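Local coordinates for endoglucanase (Uncultured bacterium, PDB 3X17), which hydrolyses internal beta-1,4-glucosidic linkages of cellulose and related glucans, with a glycoside hydrolase family 9 catalytic domain preceded by an Ig-like domain, at residues I55-A58 and D59-Q62; M255-P258 and E259-V262; G484-P487 and P488-P491; H493-V496 and K497-V501. All coordinates share one frame; numbering follows the deposited sequence.

Followed from the N terminus, the four contacts come in series, each confined to neighbouring residues, with none nesting or crossing. Contact 1 closes the hairpin between strands 52-57 and 63-74 of the Ig-like domain and stands apart; contact 3 comes closest to it, at about 12 Å between nearest atoms. Contact 2 folds the loop between strands 243-249 and 265-271 beside the zinc site of the catalytic domain. Contact 3 shapes the loop that leads to helix 494-499, and contact 4 is that short helix with its C-terminal exit. The helix joins the later three: Ala498 CB packs on residues 255-257, while Val496 meets Pro491.

Contact 1 (I55-A58 and D59-Q62)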
ATOM      1  N   ILE A  55       4.046 -31.942   0.316  1.00 41.54           N
ATOM      2  CA  ILE A  55       5.087 -30.959   0.556  1.00 42.72           C
ATOM      3  C   ILE A  55       6.374 -31.712   0.808  1.00 45.48           C
ATOM      4  O   ILE A  55       6.394 -32.687   1.551  1.00 47.61           O
ATOM      5  CB  ILE A  55       4.817 -30.101   1.797  1.00 43.27           C
ATOM      6  CG1 ILE A  55       3.435 -29.420   1.757  1.00 41.31           C
ATOM      7  CG2 ILE A  55       6.030 -29.197   2.112  1.00 40.37           C
ATOM      8  CD1 ILE A  55       3.078 -28.715   0.456  1.00 43.11           C
ATOM      9  N   VAL A  56       7.464 -31.194   0.265  1.00 47.89           N
ATOM     10  CA  VAL A  56       8.694 -31.955   0.135  1.00 49.87           C
ATOM     11  C   VAL A  56       9.882 -31.063   0.540  1.00 50.66           C
ATOM     12  O   VAL A  56       9.962 -29.915   0.125  1.00 49.40           O
ATOM     13  CB  VAL A  56       8.856 -32.400  -1.327  1.00 48.38           C
ATOM     14  CG1 VAL A  56      10.223 -32.918  -1.553  1.00 50.06           C
ATOM     15  CG2 VAL A  56       7.814 -33.456  -1.679  1.00 49.63           C
ATOM     16  N   ARG A  57      10.782 -31.565   1.377  1.00 54.64           N
ATOM     17  CA  ARG A  57      12.012 -30.816   1.675  1.00 58.51           C
ATOM     18  C   ARG A  57      12.733 -30.429   0.383  1.00 59.25           C
ATOM     19  O   ARG A  57      12.835 -31.235  -0.550  1.00 59.43           O
ATOM     20  CB  ARG A  57      12.949 -31.607   2.598  1.00 59.82           C
ATOM     21  CG  ARG A  57      12.502 -31.658   4.060  1.00 65.12           C
ATOM     22  CD  ARG A  57      13.617 -31.229   5.015  1.00 74.81           C
ATOM     23  NE  ARG A  57      14.754 -32.142   4.959  1.00 81.53           N
ATOM     24  CZ  ARG A  57      14.818 -33.299   5.612  1.00 86.96           C
ATOM     25  NH1 ARG A  57      13.823 -33.676   6.406  1.00 87.97           N
ATOM     26  NH2 ARG A  57      15.885 -34.079   5.480  1.00 87.92           N
ATOM     27  N   ALA A  58      13.159 -29.172   0.297  1.00 59.73           N
ATOM     28  CA  ALA A  58      13.889 -28.699  -0.875  1.00 61.15           C
ATOM     29  C   ALA A  58      15.151 -29.522  -1.111  1.00 62.66           C
ATOM     30  O   ALA A  58      15.431 -29.911  -2.240  1.00 62.01           O
ATOM     31  CB  ALA A  58      14.234 -27.222  -0.740  1.00 60.73           C
ATOM     32  N   ASP A  59      15.905 -29.772  -0.043  1.00 64.40           N
ATOM     33  CA  ASP A  59      17.177 -30.498  -0.127  1.00 68.02           C
ATOM     34  C   ASP A  59      17.056 -31.975  -0.565  1.00 69.11           C
ATOM     35  O   ASP A  59      17.671 -32.373  -1.559  1.00 69.94           O
ATOM     36  CB  ASP A  59      17.968 -30.373   1.188  1.00 68.25           C
ATOM     37  CG  ASP A  59      17.156 -30.795   2.406  1.00 70.04           C
ATOM     38  OD1 ASP A  59      16.163 -31.538   2.242  1.00 70.89           O
ATOM     39  OD2 ASP A  59      17.511 -30.390   3.534  1.00 70.38           O
ATOM     40  N   ASP A  60      16.224 -32.755   0.143  1.00 69.74           N
ATOM     41  CA  ASP A  60      16.076 -34.209  -0.079  1.00 68.53           C
ATOM     42  C   ASP A  60      15.112 -34.570  -1.181  1.00 67.50           C
ATOM     43  O   ASP A  60      15.343 -35.522  -1.928  1.00 68.37           O
ATOM     44  CB  ASP A  60      15.563 -34.894   1.176  1.00 68.98           C
ATOM     45  CG  ASP A  60      16.530 -34.806   2.304  1.00 72.55           C
ATOM     46  OD1 ASP A  60      17.577 -34.157   2.112  1.00 78.14           O
ATOM     47  OD2 ASP A  60      16.240 -35.369   3.381  1.00 76.41           O
ATOM     48  N   GLY A  61      13.939 -33.954  -1.148  1.00 64.71           N
ATOM     49  CA  GLY A  61      12.783 -34.539  -1.805  1.00 60.90           C
ATOM     50  C   GLY A  61      12.013 -35.437  -0.850  1.00 57.83           C
ATOM     51  O   GLY A  61      11.027 -36.059  -1.233  1.00 58.04           O
ATOM     52  N   GLN A  62      12.449 -35.476   0.403  1.00 55.63           N
ATOM     53  CA  GLN A  62      11.699 -36.144   1.464  1.00 54.70           C
ATOM     54  C   GLN A  62      10.291 -35.555   1.684  1.00 52.57           C
ATOM     55  O   GLN A  62      10.145 -34.393   2.066  1.00 50.43           O
ATOM     56  CB  GLN A  62      12.492 -36.086   2.764  1.00 55.90           C
ATOM     57  CG  GLN A  62      11.624 -36.197   4.008  1.00 63.80           C
ATOM     58  CD  GLN A  62      12.275 -36.992   5.131  1.00 72.40           C
ATOM     59  OE1 GLN A  62      13.454 -36.797   5.459  1.00 75.64           O
ATOM     60  NE2 GLN A  62      11.494 -37.872   5.754  1.00 70.89           N
TER
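Arg57 and Gly61 are joined where the chain reverses, their CA atoms 5.2 Å apart, and residues 55-58 and 59-62 run off 149° from each other. This is the tip of a beta-hairpin in the Ig-like domain, linking strand 52-57 to its antiparallel neighbour 63-74. Two main-chain bonds close it: Gly61 N donates to Arg57 O at 3.0 Å, spanning an alpha turn, and Arg57 N donates to Gln62 O, also at 3.0 Å. Ala58, Asp59 and Asp60 take helical backbone angles, and Gly61 then swings to a phi of 91°, a conformation in which a side chain would be jammed against the preceding carbonyl. Further back, Ile55 is buried and continues the strand pairing through Val64 and Trp65, while its side chain packs against Tyr97 and Ala99 of strand 95-101.

A salt-bridge network spans the same turn. Arg57, bent at its second and third torsions, curls its guanidinium over the tip, where both aspartates of the turn form salt bridges with it. Asp59 comes to one edge: its OD1 takes NE at 3.1 Å through the syn lone pair, with the carboxylate standing almost perpendicular to the guanidinium. Asp60 instead runs alongside the arginine and presents OD2 to NH2 obliquely, at a modelled distance of 2.5 Å, doubtfully short for such a pair. The two carboxylates thus address different nitrogens of one cation, which probably eases the crowding of negative charge at this exposed tip. Gln62 lies alongside the arginine as well, its amide OE1 3.3 Å from Arg57 NH1.

Contact 2 (M255-P258 and E259-V262); sequences MIRP and EQDV
Pro258 O is gripped twice: a water donates to it at 2.8 Å, and Asp261 N makes a weak bond to it at 3.1 Å. The same water donates a second bond to Asp261 O, so it bridges the two ends of the bend. One residue earlier, Gln260 N reaches back weakly to Arg257 O. These are overlapping beta turns, followed by an inverse gamma turn centred on Asp261, in a loop of the family 9 catalytic domain whose Pro258 side chain lies about 4 Å from the bound zinc ion. Asp261 has CG anti to its backbone N (chi1 -179°), which carries the carboxylate away from the turn; there OD2 bonds NE2 of the zinc ligand His149, probably fixing how that imidazole is turned. The Glu259 carboxylate folds back over Pro258, chi2 being 82°, and is modelled with OE1 against the Pro258 ring and Arg257 CB, at 2.8 Å from Pro258 CD, a distance too short to be taken literally. Buried there, OE1 has no polar partner in the model, whereas OE2 accepts from Ala146 N. With an alanine at Glu259, Ala146 N would probably lose its carboxylate acceptor and a gap would open beside the Pro258 ring.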
ATOM      1  N   MET A 255      13.023   7.247 -19.763  1.00 40.70           N
ATOM      2  CA  MET A 255      13.591   6.239 -18.896  1.00 41.65           C
ATOM      3  C   MET A 255      15.024   6.576 -18.547  1.00 41.55           C
ATOM      4  O   MET A 255      15.942   5.896 -18.979  1.00 43.84           O
ATOM      5  CB  MET A 255      13.512   4.866 -19.568  1.00 42.48           C
ATOM      6  CG  MET A 255      12.076   4.341 -19.675  1.00 43.73           C
ATOM      7  SD  MET A 255      11.485   3.803 -18.043  1.00 43.79           S
ATOM      8  CE  MET A 255       9.750   4.258 -18.171  1.00 46.32           C
ATOM      9  N   ILE A 256      15.215   7.605 -17.729  1.00 40.67           N
ATOM     10  CA  ILE A 256      16.551   8.042 -17.368  1.00 38.74           C
ATOM     11  C   ILE A 256      16.660   8.092 -15.847  1.00 39.74           C
ATOM     12  O   ILE A 256      15.636   8.079 -15.150  1.00 39.43           O
ATOM     13  CB  ILE A 256      16.831   9.467 -17.924  1.00 39.39           C
ATOM     14  CG1 ILE A 256      16.087  10.510 -17.080  1.00 38.88           C
ATOM     15  CG2 ILE A 256      16.499   9.551 -19.416  1.00 39.15           C
ATOM     16  CD1 ILE A 256      15.691  11.806 -17.795  1.00 42.75           C
ATOM     17  N   ARG A 257      17.886   8.236 -15.349  1.00 37.80           N
ATOM     18  CA  ARG A 257      18.155   8.462 -13.925  1.00 40.84           C
ATOM     19  C   ARG A 257      17.585   9.790 -13.435  1.00 39.06           C
ATOM     20  O   ARG A 257      17.439  10.730 -14.218  1.00 38.95           O
ATOM     21  CB  ARG A 257      19.660   8.465 -13.645  1.00 37.72           C
ATOM     22  CG  ARG A 257      20.352   7.147 -13.903  1.00 47.33           C
ATOM     23  CD  ARG A 257      21.832   7.364 -14.268  1.00 49.12           C
ATOM     24  NE  ARG A 257      22.427   6.134 -14.784  1.00 51.99           N
ATOM     25  CZ  ARG A 257      22.703   5.073 -14.030  1.00 54.02           C
ATOM     26  NH1 ARG A 257      22.452   5.111 -12.730  1.00 51.91           N
ATOM     27  NH2 ARG A 257      23.214   3.970 -14.577  1.00 55.09           N
ATOM     28  N   PRO A 258      17.366   9.902 -12.111  1.00 38.71           N
ATOM     29  CA  PRO A 258      16.740  11.113 -11.581  1.00 37.48           C
ATOM     30  C   PRO A 258      17.663  12.323 -11.667  1.00 38.22           C
ATOM     31  O   PRO A 258      17.173  13.448 -11.754  1.00 36.60           O
ATOM     32  CB  PRO A 258      16.447  10.759 -10.119  1.00 36.98           C
ATOM     33  CG  PRO A 258      17.348   9.660  -9.785  1.00 36.98           C
ATOM     34  CD  PRO A 258      17.584   8.882 -11.068  1.00 37.02           C
ATOM     35  N   GLU A 259      18.976  12.097 -11.590  1.00 37.84           N
ATOM     36  CA  GLU A 259      19.940  13.195 -11.693  1.00 41.19           C
ATOM     37  C   GLU A 259      20.064  13.686 -13.123  1.00 40.89           C
ATOM     38  O   GLU A 259      20.554  14.773 -13.354  1.00 39.59           O
ATOM     39  CB  GLU A 259      21.337  12.797 -11.197  1.00 42.77           C
ATOM     40  CG  GLU A 259      21.383  11.650 -10.214  1.00 50.07           C
ATOM     41  CD  GLU A 259      21.318  10.296 -10.897  1.00 49.47           C
ATOM     42  OE1 GLU A 259      20.185   9.856 -11.125  1.00 52.78           O
ATOM     43  OE2 GLU A 259      22.372   9.662 -11.155  1.00 46.13           O
ATOM     44  N   GLN A 260      19.645  12.872 -14.082  1.00 41.75           N
ATOM     45  CA  GLN A 260      19.556  13.354 -15.456  1.00 43.70           C
ATOM     46  C   GLN A 260      18.279  14.162 -15.730  1.00 43.86           C
ATOM     47  O   GLN A 260      18.169  14.817 -16.779  1.00 42.61           O
ATOM     48  CB  GLN A 260      19.717  12.209 -16.449  1.00 42.78           C
ATOM     49  CG  GLN A 260      21.065  11.496 -16.333  1.00 51.39           C
ATOM     50  CD  GLN A 260      21.199  10.301 -17.283  1.00 62.72           C
ATOM     51  OE1 GLN A 260      22.266  10.076 -17.850  1.00 63.74           O
ATOM     52  NE2 GLN A 260      20.125   9.508 -17.424  1.00 62.43           N
ATOM     53  N   ASP A 261      17.315  14.114 -14.801  1.00 41.70           N
ATOM     54  CA  ASP A 261      16.021  14.761 -15.032  1.00 41.60           C
ATOM     55  C   ASP A 261      16.144  16.193 -14.574  1.00 42.17           C
ATOM     56  O   ASP A 261      15.871  16.519 -13.420  1.00 40.39           O
ATOM     57  CB  ASP A 261      14.883  14.048 -14.283  1.00 42.06           C
ATOM     58  CG  ASP A 261      13.520  14.703 -14.526  1.00 44.74           C
ATOM     59  OD1 ASP A 261      13.222  15.045 -15.681  1.00 44.93           O
ATOM     60  OD2 ASP A 261      12.727  14.850 -13.567  1.00 46.92           O
ATOM     61  N   VAL A 262      16.670  17.031 -15.454  1.00 43.34           N
ATOM     62  CA  VAL A 262      17.242  18.298 -15.036  1.00 42.97           C
ATOM     63  C   VAL A 262      16.313  19.451 -15.452  1.00 42.64           C
ATOM     64  O   VAL A 262      16.543  20.612 -15.117  1.00 42.43           O
ATOM     65  CB  VAL A 262      18.701  18.414 -15.584  1.00 44.88           C
ATOM     66  CG1 VAL A 262      18.757  19.123 -16.937  1.00 43.54           C
ATOM     67  CG2 VAL A 262      19.620  19.023 -14.559  1.00 46.59           C
TER
HETATM   68  O   HOH W   1      17.823  16.093 -11.042  1.00 37.04           O

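Contact 3 (G484-P487 and P488-P491)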
ATOM      1  N   GLY A 484      10.111 -13.533  -3.932  1.00 36.51           N
ATOM      2  CA  GLY A 484       9.554 -14.753  -4.521  1.00 36.96           C
ATOM      3  C   GLY A 484      10.337 -15.170  -5.749  1.00 37.64           C
ATOM      4  O   GLY A 484      11.452 -14.692  -5.977  1.00 35.10           O
ATOM      5  N   SER A 485       9.775 -16.078  -6.539  1.00 38.94           N
ATOM      6  CA  SER A 485      10.551 -16.646  -7.640  1.00 38.52           C
ATOM      7  C   SER A 485      10.147 -16.098  -8.982  1.00 37.49           C
ATOM      8  O   SER A 485      10.885 -16.263  -9.934  1.00 37.07           O
ATOM      9  CB  SER A 485      10.506 -18.179  -7.641  1.00 40.05           C
ATOM     10  OG  SER A 485       9.186 -18.643  -7.874  1.00 44.59           O
ATOM     11  N   ASN A 486       8.988 -15.435  -9.055  1.00 35.98           N
ATOM     12  CA  ASN A 486       8.523 -14.819 -10.309  1.00 35.90           C
ATOM     13  C   ASN A 486       8.049 -13.349 -10.151  1.00 34.05           C
ATOM     14  O   ASN A 486       6.914 -13.009 -10.501  1.00 34.00           O
ATOM     15  CB  ASN A 486       7.430 -15.685 -10.989  1.00 35.42           C
ATOM     16  CG  ASN A 486       7.028 -15.147 -12.377  1.00 36.61           C
ATOM     17  OD1 ASN A 486       7.767 -14.369 -12.965  1.00 34.90           O
ATOM     18  ND2 ASN A 486       5.837 -15.526 -12.876  1.00 27.99           N
ATOM     19  N   PRO A 487       8.917 -12.488  -9.597  1.00 33.47           N
ATOM     20  CA  PRO A 487       8.625 -11.082  -9.413  1.00 34.16           C
ATOM     21  C   PRO A 487       8.565 -10.315 -10.748  1.00 35.53           C
ATOM     22  O   PRO A 487       8.826 -10.889 -11.817  1.00 37.04           O
ATOM     23  CB  PRO A 487       9.812 -10.605  -8.575  1.00 33.89           C
ATOM     24  CG  PRO A 487      10.958 -11.475  -9.056  1.00 34.85           C
ATOM     25  CD  PRO A 487      10.318 -12.816  -9.251  1.00 35.32           C
ATOM     26  N   PRO A 488       8.219  -9.021 -10.690  1.00 35.70           N
ATOM     27  CA  PRO A 488       8.265  -8.154 -11.871  1.00 34.97           C
ATOM     28  C   PRO A 488       9.702  -7.825 -12.269  1.00 35.80           C
ATOM     29  O   PRO A 488      10.409  -7.159 -11.533  1.00 37.22           O
ATOM     30  CB  PRO A 488       7.552  -6.892 -11.397  1.00 32.89           C
ATOM     31  CG  PRO A 488       6.752  -7.319 -10.214  1.00 35.91           C
ATOM     32  CD  PRO A 488       7.602  -8.349  -9.544  1.00 35.04           C
ATOM     33  N   ARG A 489      10.129  -8.308 -13.428  1.00 36.07           N
ATOM     34  CA  ARG A 489      11.464  -8.051 -13.901  1.00 35.43           C
ATOM     35  C   ARG A 489      11.542  -6.747 -14.691  1.00 33.85           C
ATOM     36  O   ARG A 489      12.612  -6.186 -14.843  1.00 30.75           O
ATOM     37  CB  ARG A 489      11.932  -9.209 -14.777  1.00 38.93           C
ATOM     38  CG  ARG A 489      12.466 -10.382 -13.972  1.00 42.52           C
ATOM     39  CD  ARG A 489      12.331 -11.659 -14.753  1.00 45.67           C
ATOM     40  NE  ARG A 489      12.367 -12.783 -13.823  1.00 55.56           N
ATOM     41  CZ  ARG A 489      11.308 -13.506 -13.464  1.00 44.54           C
ATOM     42  NH1 ARG A 489      10.126 -13.307 -14.035  1.00 43.78           N
ATOM     43  NH2 ARG A 489      11.479 -14.524 -12.646  1.00 43.52           N
ATOM     44  N   ASN A 490      10.410  -6.289 -15.201  1.00 33.06           N
ATOM     45  CA  ASN A 490      10.399  -5.141 -16.074  1.00 35.02           C
ATOM     46  C   ASN A 490       9.457  -4.077 -15.588  1.00 33.90           C
ATOM     47  O   ASN A 490       8.592  -3.636 -16.335  1.00 34.96           O
ATOM     48  CB  ASN A 490       9.965  -5.573 -17.482  1.00 36.18           C
ATOM     49  CG  ASN A 490      10.830  -6.697 -18.043  1.00 37.98           C
ATOM     50  OD1 ASN A 490      12.051  -6.599 -18.043  1.00 39.13           O
ATOM     51  ND2 ASN A 490      10.194  -7.791 -18.471  1.00 35.95           N
ATOM     52  N   PRO A 491       9.592  -3.668 -14.329  1.00 35.00           N
ATOM     53  CA  PRO A 491       8.645  -2.697 -13.781  1.00 34.48           C
ATOM     54  C   PRO A 491       8.700  -1.342 -14.495  1.00 34.76           C
ATOM     55  O   PRO A 491       9.789  -0.895 -14.886  1.00 36.80           O
ATOM     56  CB  PRO A 491       9.130  -2.531 -12.339  1.00 33.43           C
ATOM     57  CG  PRO A 491      10.580  -2.813 -12.403  1.00 35.01           C
ATOM     58  CD  PRO A 491      10.705  -3.936 -13.402  1.00 36.40           C
TER
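Asn486 OD1 receives Arg489 NH1 in a 2.8 Å hydrogen bond, the N-H pointing within 18° of straight at the oxygen. The amide meets the guanidinium at its edge, and the two flat groups lie nearly coplanar, 24° apart, although the side chains themselves cross at about a right angle. An extended arginine chain reaches back over two residues, which also brings NH2 to 3.3 Å from Ser485 O and leaves Pro487 O over one guanidinium face, 3.5 Å from NH1. Between the partners the Pro487-Pro488 pair spaces the backbone; Pro487 CB and Pro488 CD come to 3.3 Å, a closeness that follows from the peptide link between the two rings. On Asn486, CG stands anti to the backbone N (chi1 -174°), carrying the amide out to its partners.

A second shell holds this loop of the catalytic domain in place. Lys477 NZ bonds both Asn486 OD1 and Pro487 O, Asp531 accepts from the backbone N of Arg489 and Asn490, and Gln22 of the Ig-like domain accepts from Ser485 N and Asn486 N, joining the two domains. A leucine replacing Asn486 would probably leave Arg489 NH1 without its acceptor and the guanidinium freer to turn. Shared by a lysine and an arginine, OD1 is likely to be strongly polarised, a neutral oxygen easing two neighbouring positive charges.

Contact 4 (H493-V496 and K497-V501)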
ATOM      1  N   HIS A 493       9.520   1.657 -14.123  1.00 30.61           N
ATOM      2  CA  HIS A 493      10.303   2.369 -13.119  1.00 33.09           C
ATOM      3  C   HIS A 493      11.574   2.894 -13.754  1.00 33.17           C
ATOM      4  O   HIS A 493      12.453   2.123 -14.144  1.00 33.63           O
ATOM      5  CB  HIS A 493      10.672   1.466 -11.951  1.00 30.67           C
ATOM      6  CG  HIS A 493      11.177   2.211 -10.748  1.00 35.47           C
ATOM      7  ND1 HIS A 493      10.392   2.464  -9.639  1.00 35.00           N
ATOM      8  CD2 HIS A 493      12.382   2.758 -10.485  1.00 28.92           C
ATOM      9  CE1 HIS A 493      11.096   3.139  -8.748  1.00 30.70           C
ATOM     10  NE2 HIS A 493      12.317   3.297  -9.224  1.00 37.81           N
ATOM     11  N   ARG A 494      11.668   4.214 -13.800  1.00 33.99           N
ATOM     12  CA  ARG A 494      12.673   4.913 -14.573  1.00 34.48           C
ATOM     13  C   ARG A 494      14.081   4.596 -14.088  1.00 36.50           C
ATOM     14  O   ARG A 494      14.952   4.323 -14.902  1.00 39.46           O
ATOM     15  CB  ARG A 494      12.405   6.423 -14.562  1.00 32.82           C
ATOM     16  CG  ARG A 494      11.479   6.847 -15.699  1.00 32.51           C
ATOM     17  CD  ARG A 494      10.854   8.190 -15.428  1.00 36.46           C
ATOM     18  NE  ARG A 494       9.913   8.572 -16.470  1.00 35.14           N
ATOM     19  CZ  ARG A 494       8.611   8.299 -16.434  1.00 41.73           C
ATOM     20  NH1 ARG A 494       8.084   7.637 -15.392  1.00 36.31           N
ATOM     21  NH2 ARG A 494       7.846   8.659 -17.451  1.00 38.82           N
ATOM     22  N   LEU A 495      14.290   4.568 -12.771  1.00 37.03           N
ATOM     23  CA  LEU A 495      15.601   4.260 -12.221  1.00 36.38           C
ATOM     24  C   LEU A 495      16.001   2.811 -12.477  1.00 38.31           C
ATOM     25  O   LEU A 495      17.155   2.532 -12.830  1.00 38.64           O
ATOM     26  CB  LEU A 495      15.666   4.565 -10.721  1.00 38.02           C
ATOM     27  CG  LEU A 495      16.996   4.191 -10.040  1.00 36.18           C
ATOM     28  CD1 LEU A 495      18.179   4.983 -10.596  1.00 38.24           C
ATOM     29  CD2 LEU A 495      16.901   4.373  -8.537  1.00 35.81           C
ATOM     30  N   VAL A 496      15.061   1.890 -12.274  1.00 37.34           N
ATOM     31  CA  VAL A 496      15.332   0.485 -12.525  1.00 37.96           C
ATOM     32  C   VAL A 496      15.721   0.278 -13.980  1.00 39.43           C
ATOM     33  O   VAL A 496      16.743  -0.368 -14.276  1.00 39.07           O
ATOM     34  CB  VAL A 496      14.129  -0.421 -12.147  1.00 39.14           C
ATOM     35  CG1 VAL A 496      14.284  -1.799 -12.774  1.00 35.50           C
ATOM     36  CG2 VAL A 496      13.980  -0.503 -10.593  1.00 33.22           C
ATOM     37  N   LYS A 497      14.944   0.886 -14.871  1.00 39.07           N
ATOM     38  CA  LYS A 497      15.114   0.712 -16.307  1.00 41.42           C
ATOM     39  C   LYS A 497      16.428   1.343 -16.754  1.00 42.33           C
ATOM     40  O   LYS A 497      17.241   0.691 -17.395  1.00 42.80           O
ATOM     41  CB  LYS A 497      13.975   1.379 -17.063  1.00 40.29           C
ATOM     42  CG  LYS A 497      14.023   1.135 -18.557  1.00 45.24           C
ATOM     43  CD  LYS A 497      14.051  -0.351 -18.881  1.00 47.31           C
ATOM     44  CE  LYS A 497      14.063  -0.579 -20.384  1.00 51.40           C
ATOM     45  NZ  LYS A 497      13.823  -2.013 -20.691  1.00 51.73           N
ATOM     46  N   ALA A 498      16.669   2.579 -16.334  1.00 42.24           N
ATOM     47  CA  ALA A 498      17.902   3.272 -16.710  1.00 44.65           C
ATOM     48  C   ALA A 498      19.164   2.643 -16.112  1.00 44.79           C
ATOM     49  O   ALA A 498      20.203   2.623 -16.751  1.00 44.32           O
ATOM     50  CB  ALA A 498      17.822   4.740 -16.368  1.00 44.28           C
ATOM     51  N   SER A 499      19.070   2.113 -14.898  1.00 44.23           N
ATOM     52  CA  SER A 499      20.261   1.664 -14.196  1.00 43.58           C
ATOM     53  C   SER A 499      20.536   0.196 -14.446  1.00 44.67           C
ATOM     54  O   SER A 499      21.653  -0.270 -14.221  1.00 43.72           O
ATOM     55  CB  SER A 499      20.124   1.895 -12.695  1.00 45.77           C
ATOM     56  OG  SER A 499      19.261   0.927 -12.121  1.00 43.23           O
ATOM     57  N   GLY A 500      19.501  -0.543 -14.853  1.00 44.85           N
ATOM     58  CA  GLY A 500      19.550  -2.007 -14.867  1.00 43.60           C
ATOM     59  C   GLY A 500      19.762  -2.635 -13.489  1.00 44.20           C
ATOM     60  O   GLY A 500      20.085  -3.826 -13.384  1.00 43.87           O
ATOM     61  N   VAL A 501      19.547  -1.852 -12.431  1.00 41.00           N
ATOM     62  CA  VAL A 501      19.597  -2.369 -11.057  1.00 39.67           C
ATOM     63  C   VAL A 501      18.192  -2.414 -10.424  1.00 39.85           C
ATOM     64  O   VAL A 501      17.528  -1.374 -10.311  1.00 38.62           O
ATOM     65  CB  VAL A 501      20.499  -1.491 -10.178  1.00 40.96           C
ATOM     66  CG1 VAL A 501      20.633  -2.110  -8.782  1.00 39.98           C
ATOM     67  CG2 VAL A 501      21.908  -1.319 -10.841  1.00 37.76           C
TER
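Leu495 O is held by two donors of one residue, Ser499 OG at 2.7 Å and Ser499 N at 2.8 Å, which approach from opposite faces of the carbonyl plane. The hydroxyl gets there because OG sits between the backbone N and the carbonyl carbon (chi1 76°), folded back toward the preceding turn. It is also an acceptor: Val501 N donates to it at 2.8 Å, an ST turn that bends the chain out of helix 494-499. The rest of this short helix is regular. From the N-cap residue, His493 O accepts Lys497 N at 2.9 Å, and Arg494 O accepts Ala498 N; at the far end Gly500, with positive phi, gives only a weak bond to Val496 O.

Outward, Val496 lays its CG2 methyl 3.7 Å from Val501 O as the chain curls past, and Ala498 CB sits just beyond Arg494 O, at 3.2 Å. The Arg494 guanidinium is held by the carbonyls of Pro253 and Gly178, so the helix is tied to two loops of the catalytic domain. The serine oxygen thus adds a second bond to a carbonyl already paired through Ser499 N, and only on its accepting side does it replace main-chain pairing, giving Val501 N a partner after the helical pattern has ended.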